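PDB 3FDH: SusD homolog from Bacteroides thetaiotaomicron VPI-5482, which probably binds glycans at the cell surface as a SusD/RagB-family lipoprotein and passes them to a partner outer-membrane transporter. Local coordinates for residues A[147-151]-A[473-477]; A[75-80]-A[464-470]; A[347-353]-A[408-413]. All coordinates share one frame; numbering follows the deposited sequence.

Contact 1: residues A[147-151]-A[473-477]; sequences MTPKM and ANPEV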
HETATM    1  N   MSE A 147     -28.269 -13.364  -5.465  1.00 62.12           N
HETATM    2  CA  MSE A 147     -28.123 -14.544  -6.325  1.00 61.81           C
HETATM    3  C   MSE A 147     -26.661 -14.681  -6.644  1.00 60.56           C
HETATM    4  O   MSE A 147     -25.834 -15.041  -5.803  1.00 61.57           O
HETATM    5  CB  MSE A 147     -28.878 -14.342  -7.645  1.00 61.95           C
ATOM      6  N   THR A 148     -26.385 -14.417  -7.914  1.00 57.96           N
ATOM      7  CA  THR A 148     -25.021 -14.276  -8.416  1.00 54.97           C
ATOM      8  C   THR A 148     -24.924 -12.768  -8.613  1.00 50.29           C
ATOM      9  O   THR A 148     -25.553 -12.216  -9.516  1.00 49.87           O
ATOM     10  CB  THR A 148     -24.785 -15.022  -9.720  1.00 55.18           C
ATOM     11  OG1 THR A 148     -25.866 -14.760 -10.618  1.00 59.71           O
ATOM     12  CG2 THR A 148     -24.722 -16.518  -9.456  1.00 59.32           C
ATOM     13  N   PRO A 149     -24.203 -12.082  -7.720  1.00 45.36           N
ATOM     14  CA  PRO A 149     -24.094 -10.628  -7.775  1.00 42.49           C
ATOM     15  C   PRO A 149     -23.602 -10.084  -9.079  1.00 40.52           C
ATOM     16  O   PRO A 149     -22.727 -10.664  -9.735  1.00 41.57           O
ATOM     17  CB  PRO A 149     -23.081 -10.315  -6.679  1.00 41.38           C
ATOM     18  CG  PRO A 149     -23.258 -11.382  -5.710  1.00 43.77           C
ATOM     19  CD  PRO A 149     -23.613 -12.619  -6.488  1.00 45.27           C
ATOM     20  N   LYS A 150     -24.189  -8.960  -9.448  1.00 37.88           N
ATOM     21  CA  LYS A 150     -23.789  -8.281 -10.663  1.00 35.74           C
ATOM     22  C   LYS A 150     -22.473  -7.619 -10.403  1.00 33.75           C
ATOM     23  O   LYS A 150     -22.095  -7.339  -9.268  1.00 33.16           O
ATOM     24  CB  LYS A 150     -24.790  -7.202 -11.108  1.00 35.30           C
ATOM     25  CG  LYS A 150     -24.816  -5.946 -10.246  1.00 38.73           C
ATOM     26  CD  LYS A 150     -25.825  -4.933 -10.778  1.00 41.71           C
ATOM     27  CE  LYS A 150     -25.735  -3.568 -10.094  1.00 44.90           C
ATOM     28  NZ  LYS A 150     -24.477  -2.801 -10.431  1.00 49.59           N
HETATM   29  N   MSE A 151     -21.775  -7.367 -11.493  1.00 31.90           N
HETATM   30  CA  MSE A 151     -20.581  -6.583 -11.411  1.00 30.29           C
HETATM   31  C   MSE A 151     -20.972  -5.100 -11.441  1.00 31.30           C
HETATM   32  O   MSE A 151     -21.830  -4.668 -12.191  1.00 32.36           O
HETATM   33  CB  MSE A 151     -19.595  -6.974 -12.502  1.00 31.05           C
HETATM   34  CG  MSE A 151     -18.866  -8.338 -12.242  1.00 27.90           C
HETATM   35 SE   MSE A 151     -17.947  -8.649 -13.823  0.75 34.66          SE
HETATM   36  CE  MSE A 151     -16.387  -7.550 -13.403  1.00 25.78           C
ATOM     37  N   ALA A 473     -18.085 -19.433  -9.939  1.00 38.83           N
ATOM     38  CA  ALA A 473     -19.440 -19.208  -9.408  1.00 38.18           C
ATOM     39  C   ALA A 473     -20.238 -18.110 -10.091  1.00 38.55           C
ATOM     40  O   ALA A 473     -21.466 -18.083  -9.986  1.00 38.53           O
ATOM     41  CB  ALA A 473     -19.342 -18.892  -7.907  1.00 38.00           C
ATOM     42  N   ASN A 474     -19.543 -17.206 -10.786  1.00 36.56           N
ATOM     43  CA  ASN A 474     -20.200 -16.025 -11.375  1.00 34.61           C
ATOM     44  C   ASN A 474     -19.956 -15.875 -12.883  1.00 33.70           C
ATOM     45  O   ASN A 474     -18.887 -15.471 -13.303  1.00 30.72           O
ATOM     46  CB  ASN A 474     -19.725 -14.775 -10.612  1.00 34.70           C
ATOM     47  CG  ASN A 474     -20.592 -13.548 -10.878  1.00 34.52           C
ATOM     48  OD1 ASN A 474     -20.933 -13.241 -12.019  1.00 40.41           O
ATOM     49  ND2 ASN A 474     -20.930 -12.828  -9.815  1.00 32.98           N
ATOM     50  N   PRO A 475     -20.968 -16.197 -13.713  1.00 32.20           N
ATOM     51  CA  PRO A 475     -20.765 -16.142 -15.156  1.00 32.89           C
ATOM     52  C   PRO A 475     -20.320 -14.793 -15.683  1.00 33.05           C
ATOM     53  O   PRO A 475     -19.660 -14.710 -16.725  1.00 31.24           O
ATOM     54  CB  PRO A 475     -22.138 -16.496 -15.725  1.00 33.52           C
ATOM     55  CG  PRO A 475     -22.834 -17.241 -14.635  1.00 34.10           C
ATOM     56  CD  PRO A 475     -22.313 -16.676 -13.348  1.00 33.85           C
ATOM     57  N   GLU A 476     -20.649 -13.755 -14.926  1.00 33.91           N
ATOM     58  CA  GLU A 476     -20.342 -12.385 -15.334  1.00 34.54           C
ATOM     59  C   GLU A 476     -18.865 -12.127 -15.117  1.00 33.81           C
ATOM     60  O   GLU A 476     -18.167 -11.541 -15.952  1.00 34.33           O
ATOM     61  CB  GLU A 476     -21.181 -11.398 -14.530  1.00 36.60           C
ATOM     62  CG  GLU A 476     -21.162  -9.992 -15.075  1.00 41.80           C
ATOM     63  CD  GLU A 476     -22.295  -9.135 -14.516  1.00 43.19           C
ATOM     64  OE1 GLU A 476     -23.253  -9.698 -13.927  1.00 56.27           O
ATOM     65  OE2 GLU A 476     -22.256  -7.914 -14.728  1.00 43.74           O
ATOM     66  N   VAL A 477     -18.392 -12.651 -14.004  1.00 31.89           N
ATOM     67  CA  VAL A 477     -16.992 -12.490 -13.632  1.00 31.44           C
ATOM     68  C   VAL A 477     -16.177 -13.410 -14.541  1.00 32.52           C
ATOM     69  O   VAL A 477     -15.078 -13.078 -14.974  1.00 33.75           O
ATOM     70  CB  VAL A 477     -16.757 -12.793 -12.148  1.00 31.35           C
ATOM     71  CG1 VAL A 477     -15.263 -12.661 -11.809  1.00 30.00           C
ATOM     72  CG2 VAL A 477     -17.556 -11.828 -11.267  1.00 30.43           C
TER
HETATM   73  O   HOH W   1     -23.286  -5.592 -14.202  1.00 43.97           O
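A chi1 of -165° swings CG of N474 away from its own backbone N, and the amide it carries both reaches P149 and serves as the N-cap of helix 475-481, joining that helix start to the loop that runs into strand 151-152. Its ND2 gives a nearly straight bond (165°) of 2.8 Å to P149 O, lying in both the amide plane and the carbonyl plane. OD1 meanwhile accepts two N-H groups of the first helical turn: E476 N, 3.0 Å from OD1 and in its carbonyl plane, and V477 N, which comes from above that plane. Asparagine suits the place because one flat group offers both a donor and an acceptor. With an alanine here, P149 O would probably lose its donor and the first turn its side-chain cap. Extended beyond CG, E476 brings OE2 to M151 N, a weak bond of 3.3 Å. A water donates both to this OE2 and to M151 O. M151, modelled as selenomethionine, slides past E476 in the opposite direction, SE 3.7 Å from E476 CG, while its CG rests on V477 CG2 at 3.9 Å. Further along, T148 CG2 lies 3.7 Å from A473 O.

Contact 2: residues A[75-80]-A[464-470]; sequences FNNSWN and YPYGNSD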
ATOM      1  N   PHE A  75      -4.565 -14.511  -7.173  1.00 30.28           N
ATOM      2  CA  PHE A  75      -5.060 -13.627  -6.091  1.00 28.59           C
ATOM      3  C   PHE A  75      -6.368 -14.095  -5.551  1.00 29.73           C
ATOM      4  O   PHE A  75      -7.101 -13.328  -4.964  1.00 30.73           O
ATOM      5  CB  PHE A  75      -5.175 -12.191  -6.581  1.00 28.14           C
ATOM      6  CG  PHE A  75      -3.835 -11.624  -7.003  1.00 27.37           C
ATOM      7  CD1 PHE A  75      -2.895 -11.346  -6.042  1.00 34.10           C
ATOM      8  CD2 PHE A  75      -3.500 -11.450  -8.349  1.00 30.13           C
ATOM      9  CE1 PHE A  75      -1.665 -10.878  -6.377  1.00 29.24           C
ATOM     10  CE2 PHE A  75      -2.250 -10.991  -8.710  1.00 27.90           C
ATOM     11  CZ  PHE A  75      -1.325 -10.704  -7.722  1.00 29.36           C
ATOM     12  N   ASN A  76      -6.655 -15.371  -5.740  1.00 29.17           N
ATOM     13  CA  ASN A  76      -7.935 -15.919  -5.246  1.00 30.23           C
ATOM     14  C   ASN A  76      -8.110 -15.755  -3.747  1.00 30.51           C
ATOM     15  O   ASN A  76      -9.161 -15.336  -3.253  1.00 31.60           O
ATOM     16  CB  ASN A  76      -8.119 -17.383  -5.599  1.00 30.97           C
ATOM     17  CG  ASN A  76      -9.569 -17.815  -5.458  1.00 29.09           C
ATOM     18  OD1 ASN A  76     -10.468 -17.141  -5.947  1.00 35.57           O
ATOM     19  ND2 ASN A  76      -9.801 -18.917  -4.764  1.00 30.05           N
ATOM     20  N   ASN A  77      -7.058 -16.071  -3.009  1.00 31.30           N
ATOM     21  CA  ASN A  77      -7.100 -15.931  -1.556  1.00 31.23           C
ATOM     22  C   ASN A  77      -7.303 -14.486  -1.117  1.00 31.74           C
ATOM     23  O   ASN A  77      -8.133 -14.191  -0.240  1.00 32.89           O
ATOM     24  CB  ASN A  77      -5.839 -16.471  -0.898  1.00 32.19           C
ATOM     25  CG  ASN A  77      -5.784 -17.974  -0.886  1.00 33.48           C
ATOM     26  OD1 ASN A  77      -6.800 -18.655  -1.041  1.00 41.99           O
ATOM     27  ND2 ASN A  77      -4.576 -18.512  -0.696  1.00 41.25           N
ATOM     28  N   SER A  78      -6.545 -13.586  -1.742  1.00 31.34           N
ATOM     29  CA  SER A  78      -6.633 -12.168  -1.423  1.00 30.41           C
ATOM     30  C   SER A  78      -8.015 -11.655  -1.715  1.00 29.81           C
ATOM     31  O   SER A  78      -8.608 -10.926  -0.950  1.00 30.76           O
ATOM     32  CB  SER A  78      -5.646 -11.353  -2.229  1.00 31.59           C
ATOM     33  OG  SER A  78      -4.342 -11.694  -1.824  1.00 36.49           O
ATOM     34  N   TRP A  79      -8.487 -12.034  -2.891  1.00 29.90           N
ATOM     35  CA  TRP A  79      -9.843 -11.720  -3.370  1.00 29.53           C
ATOM     36  C   TRP A  79     -10.910 -12.167  -2.357  1.00 31.12           C
ATOM     37  O   TRP A  79     -11.761 -11.409  -1.896  1.00 31.60           O
ATOM     38  CB  TRP A  79     -10.043 -12.415  -4.726  1.00 30.32           C
ATOM     39  CG  TRP A  79     -11.425 -12.467  -5.277  1.00 28.78           C
ATOM     40  CD1 TRP A  79     -12.329 -13.459  -5.077  1.00 32.39           C
ATOM     41  CD2 TRP A  79     -12.046 -11.535  -6.189  1.00 32.53           C
ATOM     42  NE1 TRP A  79     -13.482 -13.201  -5.785  1.00 29.53           N
ATOM     43  CE2 TRP A  79     -13.331 -12.023  -6.470  1.00 30.55           C
ATOM     44  CE3 TRP A  79     -11.638 -10.339  -6.795  1.00 29.76           C
ATOM     45  CZ2 TRP A  79     -14.222 -11.348  -7.316  1.00 31.33           C
ATOM     46  CZ3 TRP A  79     -12.528  -9.674  -7.635  1.00 29.49           C
ATOM     47  CH2 TRP A  79     -13.787 -10.179  -7.889  1.00 28.88           C
ATOM     48  N   ASN A  80     -10.876 -13.437  -2.039  1.00 30.35           N
ATOM     49  CA  ASN A  80     -11.834 -13.975  -1.059  1.00 30.90           C
ATOM     50  C   ASN A  80     -11.741 -13.266   0.280  1.00 30.57           C
ATOM     51  O   ASN A  80     -12.736 -12.972   0.928  1.00 29.79           O
ATOM     52  CB  ASN A  80     -11.613 -15.465  -0.864  1.00 30.97           C
ATOM     53  CG  ASN A  80     -12.064 -16.267  -2.055  1.00 31.81           C
ATOM     54  OD1 ASN A  80     -13.002 -15.880  -2.764  1.00 34.77           O
ATOM     55  ND2 ASN A  80     -11.418 -17.406  -2.274  1.00 34.21           N
ATOM     56  N   TYR A 464      -5.040  -6.763 -11.384  1.00 28.88           N
ATOM     57  CA  TYR A 464      -4.941  -8.148 -10.882  1.00 27.64           C
ATOM     58  C   TYR A 464      -6.091  -8.955 -11.480  1.00 26.42           C
ATOM     59  O   TYR A 464      -7.209  -8.433 -11.604  1.00 29.07           O
ATOM     60  CB  TYR A 464      -5.053  -8.246  -9.379  1.00 26.69           C
ATOM     61  CG  TYR A 464      -3.797  -7.726  -8.681  1.00 20.79           C
ATOM     62  CD1 TYR A 464      -2.921  -6.939  -9.373  1.00 23.81           C
ATOM     63  CD2 TYR A 464      -3.545  -8.022  -7.361  1.00 28.91           C
ATOM     64  CE1 TYR A 464      -1.782  -6.434  -8.732  1.00 22.48           C
ATOM     65  CE2 TYR A 464      -2.451  -7.543  -6.750  1.00 27.56           C
ATOM     66  CZ  TYR A 464      -1.580  -6.769  -7.418  1.00 27.52           C
ATOM     67  OH  TYR A 464      -0.482  -6.314  -6.684  1.00 27.47           O
ATOM     68  N   PRO A 465      -5.846 -10.245 -11.782  1.00 26.27           N
ATOM     69  CA  PRO A 465      -6.945 -11.037 -12.296  1.00 25.92           C
ATOM     70  C   PRO A 465      -7.984 -11.426 -11.234  1.00 26.70           C
ATOM     71  O   PRO A 465      -7.671 -11.624 -10.049  1.00 26.50           O
ATOM     72  CB  PRO A 465      -6.238 -12.307 -12.815  1.00 26.18           C
ATOM     73  CG  PRO A 465      -4.991 -12.408 -11.985  1.00 26.44           C
ATOM     74  CD  PRO A 465      -4.564 -10.988 -11.827  1.00 27.06           C
ATOM     75  N   TYR A 466      -9.220 -11.526 -11.679  1.00 26.22           N
ATOM     76  CA  TYR A 466     -10.328 -11.943 -10.802  1.00 27.22           C
ATOM     77  C   TYR A 466     -10.073 -13.334 -10.218  1.00 29.18           C
ATOM     78  O   TYR A 466      -9.471 -14.225 -10.858  1.00 30.05           O
ATOM     79  CB  TYR A 466     -11.669 -11.968 -11.545  1.00 30.27           C
ATOM     80  CG  TYR A 466     -12.118 -10.632 -12.133  1.00 31.58           C
ATOM     81  CD1 TYR A 466     -12.534  -9.594 -11.312  1.00 28.90           C
ATOM     82  CD2 TYR A 466     -12.122 -10.420 -13.509  1.00 31.58           C
ATOM     83  CE1 TYR A 466     -12.929  -8.351 -11.849  1.00 29.24           C
ATOM     84  CE2 TYR A 466     -12.536  -9.190 -14.058  1.00 31.25           C
ATOM     85  CZ  TYR A 466     -12.952  -8.176 -13.225  1.00 29.91           C
ATOM     86  OH  TYR A 466     -13.342  -6.976 -13.765  1.00 30.56           O
ATOM     87  N   GLY A 467     -10.594 -13.527  -9.013  1.00 28.86           N
ATOM     88  CA  GLY A 467     -10.434 -14.784  -8.287  1.00 29.47           C
ATOM     89  C   GLY A 467     -11.216 -15.877  -8.931  1.00 28.08           C
ATOM     90  O   GLY A 467     -12.342 -15.680  -9.367  1.00 30.14           O
ATOM     91  N   ASN A 468     -10.615 -17.057  -8.983  1.00 30.98           N
ATOM     92  CA  ASN A 468     -11.249 -18.200  -9.653  1.00 29.79           C
ATOM     93  C   ASN A 468     -12.474 -18.674  -8.899  1.00 29.90           C
ATOM     94  O   ASN A 468     -13.316 -19.396  -9.433  1.00 31.22           O
ATOM     95  CB  ASN A 468     -10.277 -19.375  -9.923  1.00 31.21           C
ATOM     96  CG  ASN A 468      -9.739 -20.019  -8.657  1.00 36.33           C
ATOM     97  OD1 ASN A 468      -8.899 -19.465  -7.989  1.00 36.38           O
ATOM     98  ND2 ASN A 468     -10.204 -21.219  -8.354  1.00 42.93           N
ATOM     99  N   SER A 469     -12.580 -18.256  -7.654  1.00 31.10           N
ATOM    100  CA  SER A 469     -13.728 -18.632  -6.863  1.00 32.34           C
ATOM    101  C   SER A 469     -14.946 -18.046  -7.508  1.00 32.38           C
ATOM    102  O   SER A 469     -16.008 -18.636  -7.496  1.00 32.44           O
ATOM    103  CB  SER A 469     -13.627 -18.157  -5.427  1.00 32.15           C
ATOM    104  OG  SER A 469     -12.787 -19.045  -4.701  1.00 39.61           O
ATOM    105  N   ASP A 470     -14.756 -16.875  -8.110  1.00 32.91           N
ATOM    106  CA  ASP A 470     -15.862 -16.142  -8.744  1.00 32.87           C
ATOM    107  C   ASP A 470     -15.956 -16.374 -10.244  1.00 33.03           C
ATOM    108  O   ASP A 470     -17.032 -16.264 -10.833  1.00 33.11           O
ATOM    109  CB  ASP A 470     -15.822 -14.658  -8.352  1.00 32.93           C
ATOM    110  CG  ASP A 470     -16.468 -14.437  -7.007  1.00 34.02           C
ATOM    111  OD1 ASP A 470     -17.577 -14.962  -6.842  1.00 46.33           O
ATOM    112  OD2 ASP A 470     -15.904 -13.797  -6.106  1.00 37.78           O
TER
HETATM  113  O   HOH W   2      -6.755 -13.993  -8.904  1.00 26.14           O
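F75, at the N-cap of helix 76-95, and Y464, in the loop leading to helix 468-473, form an offset stack at the apolar centre, their centroids 4.0 Å apart and their planes only 19° from parallel. P465 sets CD at the edge of the F75 ring, a compact apolar group that fits against a ring rim. Further out, the two helix starts meet at N76 and G467, the latter being the N-cap of helix 468-473. W79 covers G467: the CA of G467 makes a CH-pi contact over the five-membered ring of W79, 4.0 Å from its centroid. A beta carbon there would come too close to W79 CD1 and N76 OD1, consistent with a glycine at this spot. Y466 CD1 reaches W79 CZ3 obliquely at 3.7 Å. At the polar edge W79 NE1 donates to D470 OD2 in the indole plane, though the modelled length is doubtfully short. N76, its CG beside the carbonyl carbon (chi1 -163°), turns its amide to S469. Its OD1 takes S469 N at 2.9 Å from above the carbonyl plane, and its ND2 donates to S469 OG at 3.0 Å. That small hydroxyl oxygen accepts a second amide N-H, from N80 ND2 at 3.2 Å.

Contact 3: residues A[347-353]-A[408-413]; sequences CRLNRDA and YAANPL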
ATOM      1  N   CYS A 347       1.623  20.889  -6.340  1.00 28.79           N
ATOM      2  CA  CYS A 347       2.323  20.867  -7.625  1.00 29.78           C
ATOM      3  C   CYS A 347       1.333  21.022  -8.756  1.00 29.13           C
ATOM      4  O   CYS A 347       1.460  21.855  -9.622  1.00 29.31           O
ATOM      5  CB  CYS A 347       3.066  19.547  -7.817  1.00 31.77           C
ATOM      6  SG  CYS A 347       4.597  19.405  -6.840  1.00 32.99           S
ATOM      7  N   ARG A 348       0.348  20.166  -8.760  1.00 30.34           N
ATOM      8  CA  ARG A 348      -0.627  20.199  -9.849  1.00 28.46           C
ATOM      9  C   ARG A 348      -1.429  21.511  -9.887  1.00 29.84           C
ATOM     10  O   ARG A 348      -1.993  21.865 -10.931  1.00 31.73           O
ATOM     11  CB  ARG A 348      -1.538  18.992  -9.801  1.00 28.98           C
ATOM     12  CG  ARG A 348      -0.791  17.709 -10.080  1.00 28.43           C
ATOM     13  CD  ARG A 348      -1.710  16.558 -10.153  1.00 24.65           C
ATOM     14  NE  ARG A 348      -0.997  15.284 -10.229  1.00 27.04           N
ATOM     15  CZ  ARG A 348      -0.519  14.717 -11.330  1.00 33.01           C
ATOM     16  NH1 ARG A 348      -0.628  15.258 -12.524  1.00 33.10           N
ATOM     17  NH2 ARG A 348       0.123  13.583 -11.225  1.00 30.44           N
ATOM     18  N   LEU A 349      -1.452  22.228  -8.764  1.00 28.35           N
ATOM     19  CA  LEU A 349      -2.125  23.542  -8.664  1.00 30.04           C
ATOM     20  C   LEU A 349      -1.146  24.637  -9.040  1.00 31.94           C
ATOM     21  O   LEU A 349      -1.454  25.829  -8.987  1.00 31.44           O
ATOM     22  CB  LEU A 349      -2.708  23.818  -7.261  1.00 28.21           C
ATOM     23  CG  LEU A 349      -4.053  23.130  -6.983  1.00 27.72           C
ATOM     24  CD1 LEU A 349      -4.329  23.043  -5.493  1.00 24.96           C
ATOM     25  CD2 LEU A 349      -5.164  23.828  -7.767  1.00 23.19           C
ATOM     26  N   ASN A 350       0.037  24.237  -9.466  1.00 34.28           N
ATOM     27  CA  ASN A 350       1.044  25.242  -9.746  1.00 36.35           C
ATOM     28  C   ASN A 350       1.407  26.115  -8.549  1.00 37.48           C
ATOM     29  O   ASN A 350       1.691  27.326  -8.694  1.00 38.27           O
ATOM     30  CB  ASN A 350       0.628  26.138 -10.909  1.00 37.22           C
ATOM     31  CG  ASN A 350       1.485  25.916 -12.113  1.00 39.96           C
ATOM     32  OD1 ASN A 350       2.165  24.893 -12.202  1.00 48.67           O
ATOM     33  ND2 ASN A 350       1.497  26.882 -13.035  1.00 44.84           N
ATOM     34  N   ARG A 351       1.340  25.520  -7.362  1.00 34.50           N
ATOM     35  CA  ARG A 351       1.739  26.215  -6.131  0.50 34.14           C
ATOM     36  C   ARG A 351       2.952  25.566  -5.492  1.00 33.28           C
ATOM     37  O   ARG A 351       3.294  24.442  -5.778  1.00 34.91           O
ATOM     38  CB  ARG A 351       0.614  26.264  -5.104  0.50 34.46           C
ATOM     39  CG  ARG A 351      -0.654  26.911  -5.598  0.50 34.35           C
ATOM     40  CD  ARG A 351      -1.725  26.903  -4.509  0.50 34.70           C
ATOM     41  NE  ARG A 351      -3.058  27.012  -5.091  0.50 35.41           N
ATOM     42  CZ  ARG A 351      -4.174  26.794  -4.408  0.50 29.44           C
ATOM     43  NH1 ARG A 351      -4.098  26.438  -3.138  0.50 31.58           N
ATOM     44  NH2 ARG A 351      -5.360  26.897  -4.994  0.50 26.48           N
ATOM     45  N   ASP A 352       3.592  26.328  -4.624  1.00 33.46           N
ATOM     46  CA  ASP A 352       4.809  25.873  -3.924  1.00 34.28           C
ATOM     47  C   ASP A 352       4.496  24.699  -3.020  1.00 33.84           C
ATOM     48  O   ASP A 352       3.643  24.787  -2.139  1.00 33.52           O
ATOM     49  CB  ASP A 352       5.416  27.001  -3.087  1.00 34.96           C
ATOM     50  CG  ASP A 352       6.720  26.607  -2.409  1.00 40.64           C
ATOM     51  OD1 ASP A 352       7.432  25.737  -2.900  1.00 41.94           O
ATOM     52  OD2 ASP A 352       7.061  27.215  -1.380  1.00 48.82           O
ATOM     53  N   ALA A 353       5.223  23.606  -3.242  1.00 33.32           N
ATOM     54  CA  ALA A 353       5.043  22.351  -2.471  1.00 31.03           C
ATOM     55  C   ALA A 353       6.274  22.017  -1.653  1.00 31.95           C
ATOM     56  O   ALA A 353       6.376  20.970  -1.054  1.00 32.32           O
ATOM     57  CB  ALA A 353       4.739  21.202  -3.424  1.00 29.51           C
ATOM     58  N   TYR A 408      13.580  19.322  -6.852  1.00 30.14           N
ATOM     59  CA  TYR A 408      12.171  19.712  -6.741  1.00 29.62           C
ATOM     60  C   TYR A 408      11.960  21.035  -7.511  1.00 30.93           C
ATOM     61  O   TYR A 408      11.005  21.184  -8.265  1.00 32.08           O
ATOM     62  CB  TYR A 408      11.718  19.890  -5.274  1.00 30.89           C
ATOM     63  CG  TYR A 408      10.483  20.751  -5.218  1.00 30.89           C
ATOM     64  CD1 TYR A 408       9.232  20.231  -5.578  1.00 31.94           C
ATOM     65  CD2 TYR A 408      10.569  22.107  -4.879  1.00 34.39           C
ATOM     66  CE1 TYR A 408       8.104  21.040  -5.601  1.00 33.22           C
ATOM     67  CE2 TYR A 408       9.455  22.908  -4.882  1.00 32.28           C
ATOM     68  CZ  TYR A 408       8.224  22.382  -5.255  1.00 32.33           C
ATOM     69  OH  TYR A 408       7.129  23.211  -5.270  1.00 33.39           O
ATOM     70  N   ALA A 409      12.879  21.980  -7.294  1.00 30.82           N
ATOM     71  CA  ALA A 409      12.838  23.301  -7.960  1.00 31.22           C
ATOM     72  C   ALA A 409      12.790  23.116  -9.475  1.00 31.90           C
ATOM     73  O   ALA A 409      12.033  23.790 -10.187  1.00 32.90           O
ATOM     74  CB  ALA A 409      14.046  24.152  -7.587  1.00 31.41           C
ATOM     75  N   ALA A 410      13.585  22.166  -9.942  1.00 30.66           N
ATOM     76  CA  ALA A 410      13.710  21.886 -11.377  1.00 30.11           C
ATOM     77  C   ALA A 410      12.499  21.210 -11.997  1.00 30.88           C
ATOM     78  O   ALA A 410      12.121  21.517 -13.116  1.00 30.86           O
ATOM     79  CB  ALA A 410      14.972  21.097 -11.678  1.00 29.03           C
ATOM     80  N   ASN A 411      11.900  20.278 -11.278  1.00 30.95           N
ATOM     81  CA  ASN A 411      10.743  19.513 -11.790  1.00 30.12           C
ATOM     82  C   ASN A 411       9.854  19.128 -10.627  1.00 30.91           C
ATOM     83  O   ASN A 411       9.891  17.978 -10.182  1.00 30.50           O
ATOM     84  CB  ASN A 411      11.206  18.235 -12.494  1.00 30.91           C
ATOM     85  CG  ASN A 411      12.042  18.505 -13.712  1.00 33.50           C
ATOM     86  OD1 ASN A 411      11.516  18.880 -14.747  1.00 38.58           O
ATOM     87  ND2 ASN A 411      13.350  18.275 -13.617  1.00 32.02           N
ATOM     88  N   PRO A 412       9.054  20.081 -10.124  1.00 30.40           N
ATOM     89  CA  PRO A 412       8.280  19.864  -8.908  1.00 30.07           C
ATOM     90  C   PRO A 412       7.473  18.579  -8.846  1.00 29.02           C
ATOM     91  O   PRO A 412       7.678  17.761  -7.966  1.00 29.54           O
ATOM     92  CB  PRO A 412       7.360  21.086  -8.848  1.00 29.09           C
ATOM     93  CG  PRO A 412       8.076  22.164  -9.638  1.00 30.68           C
ATOM     94  CD  PRO A 412       8.997  21.477 -10.599  1.00 32.28           C
ATOM     95  N   LEU A 413       6.560  18.409  -9.757  1.00 29.60           N
ATOM     96  CA  LEU A 413       5.724  17.210  -9.736  1.00 30.28           C
ATOM     97  C   LEU A 413       6.504  15.907  -9.851  1.00 31.02           C
ATOM     98  O   LEU A 413       6.281  14.952  -9.101  1.00 31.69           O
ATOM     99  CB  LEU A 413       4.649  17.253 -10.828  1.00 30.49           C
ATOM    100  CG  LEU A 413       3.674  16.063 -10.809  1.00 32.25           C
ATOM    101  CD1 LEU A 413       2.922  15.935  -9.484  1.00 28.29           C
ATOM    102  CD2 LEU A 413       2.720  16.189 -12.005  1.00 26.67           C
TER
HETATM  103  O   HOH W   3       5.063  23.298  -7.415  1.00 44.48           O
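A junction of helix ends, in a largely helical SusD-like protein whose family belongs to the TPR clan, sets C347 to A353, the turn between helices 335-348 and 354-379, against Y408 to L413, the corner between helices 393-410 and 412-423. The first helix stops in a Schellman motif: N350 takes a positive phi of 59°, which asparagine tolerates well, and N350 N bonds back to C347 O at 2.8 Å. Y408 reaches from one corner to the other. Its ring leaves the backbone with CG anti to N (chi1 159°), sending the hydroxyl to the start of helix 354-379, where A353 N donates to Y408 OH at 2.8 Å, nearly straight (165°). A water 3.0 Å from Y408 OH also donates to R351 O, so the hydroxyl is tied to the turn at two points. C347 places its sulfur at the edge of the same ring, SG lying 4.1 Å from Y408 CE1, and against P412, whose CB is 3.8 Å from SG. Proline fits this first helical turn, where an N-H is not needed. L413 lies alongside C347, its CD1 4.0 Å from C347 CB, and sets its other methyl, CD2, over one face of the R348 guanidinium, 3.5 Å from NH1. NE forms a salt bridge with E344 and NH1 one with E446. The chemistry is thus divided: the arginine spends its charge on carboxylates and lends a flat face to leucine, whereas tyrosine adds to its apolar ring a hydroxyl that satisfies a backbone N-H inside the protein.

In the fold
From the N terminus, 75-80 at the start of helix 76-95 comes first, and contact 2 closes its long loop when the chain reaches 464-470. Before that, 147-151 has opened the loop of contact 1, which 473-477 closes just after, so the two loops cross. Contact 3, joining 347-353 to 408-413, is nested inside both. Helices 468-473 and 475-481 follow one another, and Y466 packs on M151 and V477, so contacts 1 and 2 form one continuous patch tying the C-terminal region to earlier parts of the chain. Contact 3 joins helix ends on the opposite side of the chain's centre from contact 2, their centres about 39 Å apart.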